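Putative permease protein, ABC transporter (Porphyromonas gingivalis, PDB 3IS6) probably takes part in transport across the membrane as an ABC-transporter permease, of which this chain is the MacB-like periplasmic core domain. Local coordinates at residues A[108-117]-A[138-148]. Sequence-based numbering, arbitrary orientation.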
HETATM    1  N   MSE A 108       9.373  -7.016   7.727  1.00 18.51           N
HETATM    2  CA  MSE A 108       9.699  -6.175   8.865  1.00 19.60           C
HETATM    3  C   MSE A 108      11.176  -5.795   8.944  1.00 18.82           C
HETATM    4  O   MSE A 108      11.645  -5.369   9.958  1.00 17.74           O
HETATM    5  CB  MSE A 108       9.214  -6.767  10.184  1.00 20.42           C
HETATM    6  CG  MSE A 108       7.738  -7.023  10.265  1.00 26.05           C
HETATM    7 SE   MSE A 108       6.692  -5.476  10.214  1.00 40.86          SE
HETATM    8  CE  MSE A 108       7.103  -4.795  11.903  1.00 36.05           C
ATOM      9  N   THR A 109      11.889  -5.971   7.851  1.00 18.52           N
ATOM     10  CA  THR A 109      13.295  -5.701   7.823  1.00 19.72           C
ATOM     11  C   THR A 109      13.695  -4.883   6.605  1.00 20.14           C
ATOM     12  O   THR A 109      13.047  -4.923   5.619  1.00 20.96           O
ATOM     13  CB  THR A 109      14.095  -6.968   7.778  1.00 20.21           C
ATOM     14  OG1 THR A 109      13.915  -7.554   6.501  1.00 23.87           O
ATOM     15  CG2 THR A 109      13.655  -7.918   8.823  1.00 19.12           C
ATOM     16  N   CYS A 110      14.783  -4.153   6.722  1.00 20.45           N
ATOM     17  CA  CYS A 110      15.303  -3.310   5.667  1.00 21.52           C
ATOM     18  C   CYS A 110      16.796  -3.423   5.473  1.00 21.46           C
ATOM     19  O   CYS A 110      17.484  -3.910   6.306  1.00 21.77           O
ATOM     20  CB  CYS A 110      14.966  -1.862   5.936  1.00 22.03           C
ATOM     21  SG  CYS A 110      15.859  -1.111   7.193  1.00 24.10           S
ATOM     22  N   LEU A 111      17.267  -2.944   4.344  1.00 21.46           N
ATOM     23  CA  LEU A 111      18.665  -2.775   4.098  1.00 20.78           C
ATOM     24  C   LEU A 111      18.925  -1.295   4.026  1.00 20.52           C
ATOM     25  O   LEU A 111      18.103  -0.561   3.568  1.00 20.46           O
ATOM     26  CB  LEU A 111      19.087  -3.411   2.807  1.00 19.84           C
ATOM     27  CG  LEU A 111      18.746  -4.861   2.593  1.00 21.34           C
ATOM     28  CD1 LEU A 111      19.034  -5.248   1.205  1.00 20.34           C
ATOM     29  CD2 LEU A 111      19.560  -5.665   3.520  1.00 22.29           C
ATOM     30  N   ILE A 112      20.083  -0.902   4.508  1.00 19.90           N
ATOM     31  CA  ILE A 112      20.516   0.469   4.584  1.00 19.40           C
ATOM     32  C   ILE A 112      21.849   0.605   3.881  1.00 18.08           C
ATOM     33  O   ILE A 112      22.657  -0.261   3.938  1.00 17.74           O
ATOM     34  CB  ILE A 112      20.667   0.853   6.028  1.00 20.60           C
ATOM     35  CG1 ILE A 112      19.316   0.812   6.711  1.00 21.04           C
ATOM     36  CG2 ILE A 112      21.282   2.145   6.166  1.00 23.10           C
ATOM     37  CD1 ILE A 112      18.438   1.928   6.418  1.00 21.91           C
ATOM     38  N   SER A 113      22.054   1.707   3.211  1.00 16.56           N
ATOM     39  CA  SER A 113      23.269   1.923   2.465  1.00 16.98           C
ATOM     40  C   SER A 113      24.447   2.164   3.401  1.00 17.28           C
ATOM     41  O   SER A 113      24.267   2.570   4.510  1.00 18.30           O
ATOM     42  CB  SER A 113      23.118   3.096   1.518  1.00 16.95           C
ATOM     43  OG  SER A 113      23.239   4.295   2.186  1.00 13.33           O
ATOM     44  N   GLU A 114      25.651   1.963   2.911  1.00 17.99           N
ATOM     45  CA  GLU A 114      26.833   2.196   3.693  1.00 17.57           C
ATOM     46  C   GLU A 114      26.931   3.655   4.150  1.00 17.38           C
ATOM     47  O   GLU A 114      27.272   3.898   5.267  1.00 16.38           O
ATOM     48  CB  GLU A 114      28.079   1.800   2.907  1.00 18.27           C
ATOM     49  CG  GLU A 114      29.355   1.872   3.724  1.00 21.57           C
ATOM     50  CD  GLU A 114      30.588   1.175   3.109  1.00 26.44           C
ATOM     51  OE1 GLU A 114      30.546   0.754   1.947  1.00 28.35           O
ATOM     52  OE2 GLU A 114      31.602   1.052   3.825  1.00 25.47           O
ATOM     53  N   SER A 115      26.612   4.610   3.295  1.00 16.00           N
ATOM     54  CA  SER A 115      26.641   6.002   3.710  1.00 15.58           C
ATOM     55  C   SER A 115      25.641   6.334   4.784  1.00 14.64           C
ATOM     56  O   SER A 115      25.938   7.079   5.666  1.00 14.46           O
ATOM     57  CB  SER A 115      26.413   6.944   2.557  1.00 15.69           C
ATOM     58  OG  SER A 115      27.465   6.891   1.666  1.00 18.62           O
ATOM     59  N   LEU A 116      24.440   5.812   4.660  1.00 13.10           N
ATOM     60  CA  LEU A 116      23.413   6.066   5.629  1.00 12.98           C
ATOM     61  C   LEU A 116      23.776   5.477   6.967  1.00 13.77           C
ATOM     62  O   LEU A 116      23.596   6.094   7.964  1.00 13.58           O
ATOM     63  CB  LEU A 116      22.064   5.582   5.163  1.00 11.96           C
ATOM     64  CG  LEU A 116      20.891   5.920   6.054  1.00 11.59           C
ATOM     65  CD1 LEU A 116      20.888   7.320   6.493  1.00 11.96           C
ATOM     66  CD2 LEU A 116      19.615   5.540   5.449  1.00 10.43           C
ATOM     67  N   ALA A 117      24.331   4.287   6.954  1.00 14.21           N
ATOM     68  CA  ALA A 117      24.744   3.650   8.181  1.00 14.64           C
ATOM     69  C   ALA A 117      25.787   4.491   8.886  1.00 15.06           C
ATOM     70  O   ALA A 117      25.735   4.663  10.055  1.00 14.72           O
ATOM     71  CB  ALA A 117      25.287   2.324   7.896  1.00 14.01           C
ATOM     72  N   ARG A 138       5.771  -0.405  16.839  1.00 15.22           N
ATOM     73  CA  ARG A 138       6.177  -1.230  15.723  1.00 15.88           C
ATOM     74  C   ARG A 138       7.346  -0.575  15.006  1.00 15.51           C
ATOM     75  O   ARG A 138       7.373   0.600  14.810  1.00 14.58           O
ATOM     76  CB  ARG A 138       5.027  -1.430  14.750  1.00 16.09           C
ATOM     77  CG  ARG A 138       5.417  -2.027  13.455  1.00 17.22           C
ATOM     78  CD  ARG A 138       4.228  -2.378  12.617  1.00 19.69           C
ATOM     79  NE  ARG A 138       3.611  -3.565  13.138  1.00 21.43           N
ATOM     80  CZ  ARG A 138       3.009  -4.495  12.434  1.00 20.99           C
ATOM     81  NH1 ARG A 138       2.915  -4.416  11.134  1.00 20.64           N
ATOM     82  NH2 ARG A 138       2.513  -5.519  13.057  1.00 21.78           N
ATOM     83  N   ALA A 139       8.312  -1.375  14.629  1.00 15.50           N
ATOM     84  CA  ALA A 139       9.504  -0.867  14.001  1.00 15.58           C
ATOM     85  C   ALA A 139      10.074  -1.783  12.941  1.00 15.90           C
ATOM     86  O   ALA A 139       9.803  -2.936  12.916  1.00 16.29           O
ATOM     87  CB  ALA A 139      10.527  -0.577  15.029  1.00 16.46           C
ATOM     88  N   ILE A 140      10.894  -1.228  12.087  1.00 15.74           N
ATOM     89  CA  ILE A 140      11.598  -1.969  11.088  1.00 16.12           C
ATOM     90  C   ILE A 140      13.001  -2.241  11.595  1.00 15.48           C
ATOM     91  O   ILE A 140      13.632  -1.368  12.099  1.00 14.95           O
ATOM     92  CB  ILE A 140      11.695  -1.175   9.810  1.00 15.62           C
ATOM     93  CG1 ILE A 140      10.318  -0.743   9.347  1.00 17.54           C
ATOM     94  CG2 ILE A 140      12.303  -1.973   8.768  1.00 17.85           C
ATOM     95  CD1 ILE A 140      10.339   0.466   8.468  1.00 19.06           C
ATOM     96  N   THR A 141      13.458  -3.465  11.435  1.00 14.34           N
ATOM     97  CA  THR A 141      14.766  -3.887  11.854  1.00 13.95           C
ATOM     98  C   THR A 141      15.762  -3.819  10.732  1.00 12.84           C
ATOM     99  O   THR A 141      15.484  -4.249   9.664  1.00 13.23           O
ATOM    100  CB  THR A 141      14.725  -5.333  12.283  1.00 13.79           C
ATOM    101  OG1 THR A 141      13.882  -5.468  13.408  1.00 15.93           O
ATOM    102  CG2 THR A 141      16.047  -5.791  12.640  1.00 15.70           C
ATOM    103  N   ILE A 142      16.951  -3.334  10.986  1.00 13.01           N
ATOM    104  CA  ILE A 142      17.949  -3.283   9.944  1.00 13.45           C
ATOM    105  C   ILE A 142      18.648  -4.632   9.786  1.00 14.19           C
ATOM    106  O   ILE A 142      19.393  -5.046  10.611  1.00 13.47           O
ATOM    107  CB  ILE A 142      18.972  -2.202  10.239  1.00 13.43           C
ATOM    108  CG1 ILE A 142      18.301  -0.846  10.279  1.00 13.18           C
ATOM    109  CG2 ILE A 142      20.054  -2.213   9.251  1.00 13.65           C
ATOM    110  CD1 ILE A 142      19.169   0.196  10.655  1.00 13.43           C
ATOM    111  N   GLY A 143      18.349  -5.315   8.704  1.00 14.79           N
ATOM    112  CA  GLY A 143      18.911  -6.613   8.451  1.00 14.60           C
ATOM    113  C   GLY A 143      20.186  -6.706   7.648  1.00 14.73           C
ATOM    114  O   GLY A 143      20.760  -7.751   7.527  1.00 14.67           O
ATOM    115  N   GLY A 144      20.584  -5.613   7.038  1.00 14.41           N
ATOM    116  CA  GLY A 144      21.788  -5.584   6.251  1.00 14.18           C
ATOM    117  C   GLY A 144      22.251  -4.199   5.924  1.00 14.47           C
ATOM    118  O   GLY A 144      21.499  -3.284   6.008  1.00 14.90           O
ATOM    119  N   VAL A 145      23.493  -4.080   5.518  1.00 14.47           N
ATOM    120  CA  VAL A 145      24.041  -2.860   4.996  1.00 14.51           C
ATOM    121  C   VAL A 145      24.659  -3.112   3.645  1.00 14.79           C
ATOM    122  O   VAL A 145      25.472  -3.965   3.509  1.00 14.40           O
ATOM    123  CB  VAL A 145      25.083  -2.302   5.906  1.00 14.82           C
ATOM    124  CG1 VAL A 145      25.610  -1.053   5.376  1.00 16.49           C
ATOM    125  CG2 VAL A 145      24.547  -2.111   7.255  1.00 12.80           C
ATOM    126  N   PHE A 146      24.248  -2.351   2.651  1.00 14.37           N
ATOM    127  CA  PHE A 146      24.700  -2.556   1.296  1.00 15.09           C
ATOM    128  C   PHE A 146      25.652  -1.484   0.831  1.00 15.26           C
ATOM    129  O   PHE A 146      25.575  -0.375   1.234  1.00 15.96           O
ATOM    130  CB  PHE A 146      23.548  -2.723   0.304  1.00 14.67           C
ATOM    131  CG  PHE A 146      22.670  -1.510   0.152  1.00 15.83           C
ATOM    132  CD1 PHE A 146      22.905  -0.577  -0.823  1.00 16.65           C
ATOM    133  CD2 PHE A 146      21.599  -1.319   0.971  1.00 15.64           C
ATOM    134  CE1 PHE A 146      22.105   0.514  -0.951  1.00 17.18           C
ATOM    135  CE2 PHE A 146      20.817  -0.231   0.835  1.00 17.79           C
ATOM    136  CZ  PHE A 146      21.069   0.680  -0.126  1.00 17.44           C
ATOM    137  N   GLU A 147      26.565  -1.878  -0.021  1.00 15.65           N
ATOM    138  CA  GLU A 147      27.529  -1.008  -0.617  1.00 16.37           C
ATOM    139  C   GLU A 147      26.783   0.047  -1.411  1.00 16.11           C
ATOM    140  O   GLU A 147      25.897  -0.279  -2.123  1.00 15.93           O
ATOM    141  CB  GLU A 147      28.278  -1.846  -1.623  1.00 16.31           C
ATOM    142  CG  GLU A 147      29.708  -1.814  -1.562  1.00 21.76           C
ATOM    143  CD  GLU A 147      30.327  -2.308  -2.846  1.00 26.22           C
ATOM    144  OE1 GLU A 147      30.633  -1.505  -3.731  1.00 27.90           O
ATOM    145  OE2 GLU A 147      30.497  -3.510  -2.972  1.00 30.01           O
ATOM    146  N   ASP A 148      27.188   1.298  -1.316  1.00 16.54           N
ATOM    147  CA  ASP A 148      26.435   2.361  -1.923  1.00 16.47           C
ATOM    148  C   ASP A 148      26.291   2.062  -3.396  1.00 16.71           C
ATOM    149  O   ASP A 148      27.178   1.589  -4.028  1.00 15.07           O
ATOM    150  CB  ASP A 148      27.130   3.692  -1.783  1.00 17.08           C
ATOM    151  CG  ASP A 148      27.180   4.196  -0.388  1.00 18.47           C
ATOM    152  OD1 ASP A 148      26.357   3.856   0.447  1.00 19.98           O
ATOM    153  OD2 ASP A 148      28.071   4.972  -0.124  1.00 21.19           O
TER
HETATM  154  O   HOH W   1      24.226   5.752  -0.732  1.00 21.58           O
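Ile142 meets Cys110 and Ile112 on one face of a parallel strand pair: its CG1 lies 3.9 Å from Cys110 SG, while CD1 reaches Ile112 CG1, the two isoleucines crossing at about a right angle. Farther along, Val145 CG1 packs against Ala117 CB in the following helix. On the other face the Phe146 ring, with CG set between its backbone N and carbonyl carbon (chi1 64°), folds back over the partner strand. Ser113 CA sits above the ring centre in a CH-pi contact, 3.7 Å from the centroid, and Leu111 CB meets the ring edge at CD2. Leu111 CD2 packs close on the bare backbone at Gly144 CA (3.5 Å).

Backbone bonds join the strands from Thr141 N to Met108 O through Phe146 N to Ile112 O (2.9 Å). Ile112 N skips to Gly144 O, and Gly143 and Gly144 both stand opposite Leu111, consistent with a beta bulge; buried Gly144 N has no partner in the model. At the polar end Asp148 grips the first helical turn with both oxygens: OD1 accepts from Ser115 N (3.0 Å) through its syn lone pair, and OD2 receives Ser115 OG (2.7 Å). Ser113 is the N-cap of helix 114-119, its OG accepting from Leu116 N. At the other end CE of selenomethionine Met108 lies against Ala139 O and Arg138 CG and over the rim of one guanidinium face, whose NH1 bonds Gln243 O of the second subunit.

In the mixed sheet of the MacB-like periplasmic core domain, strand 109-113 lies between 140-146 and antiparallel 159-162, strand 128-131 pairs antiparallel with 140-146, and helix 114-119 follows.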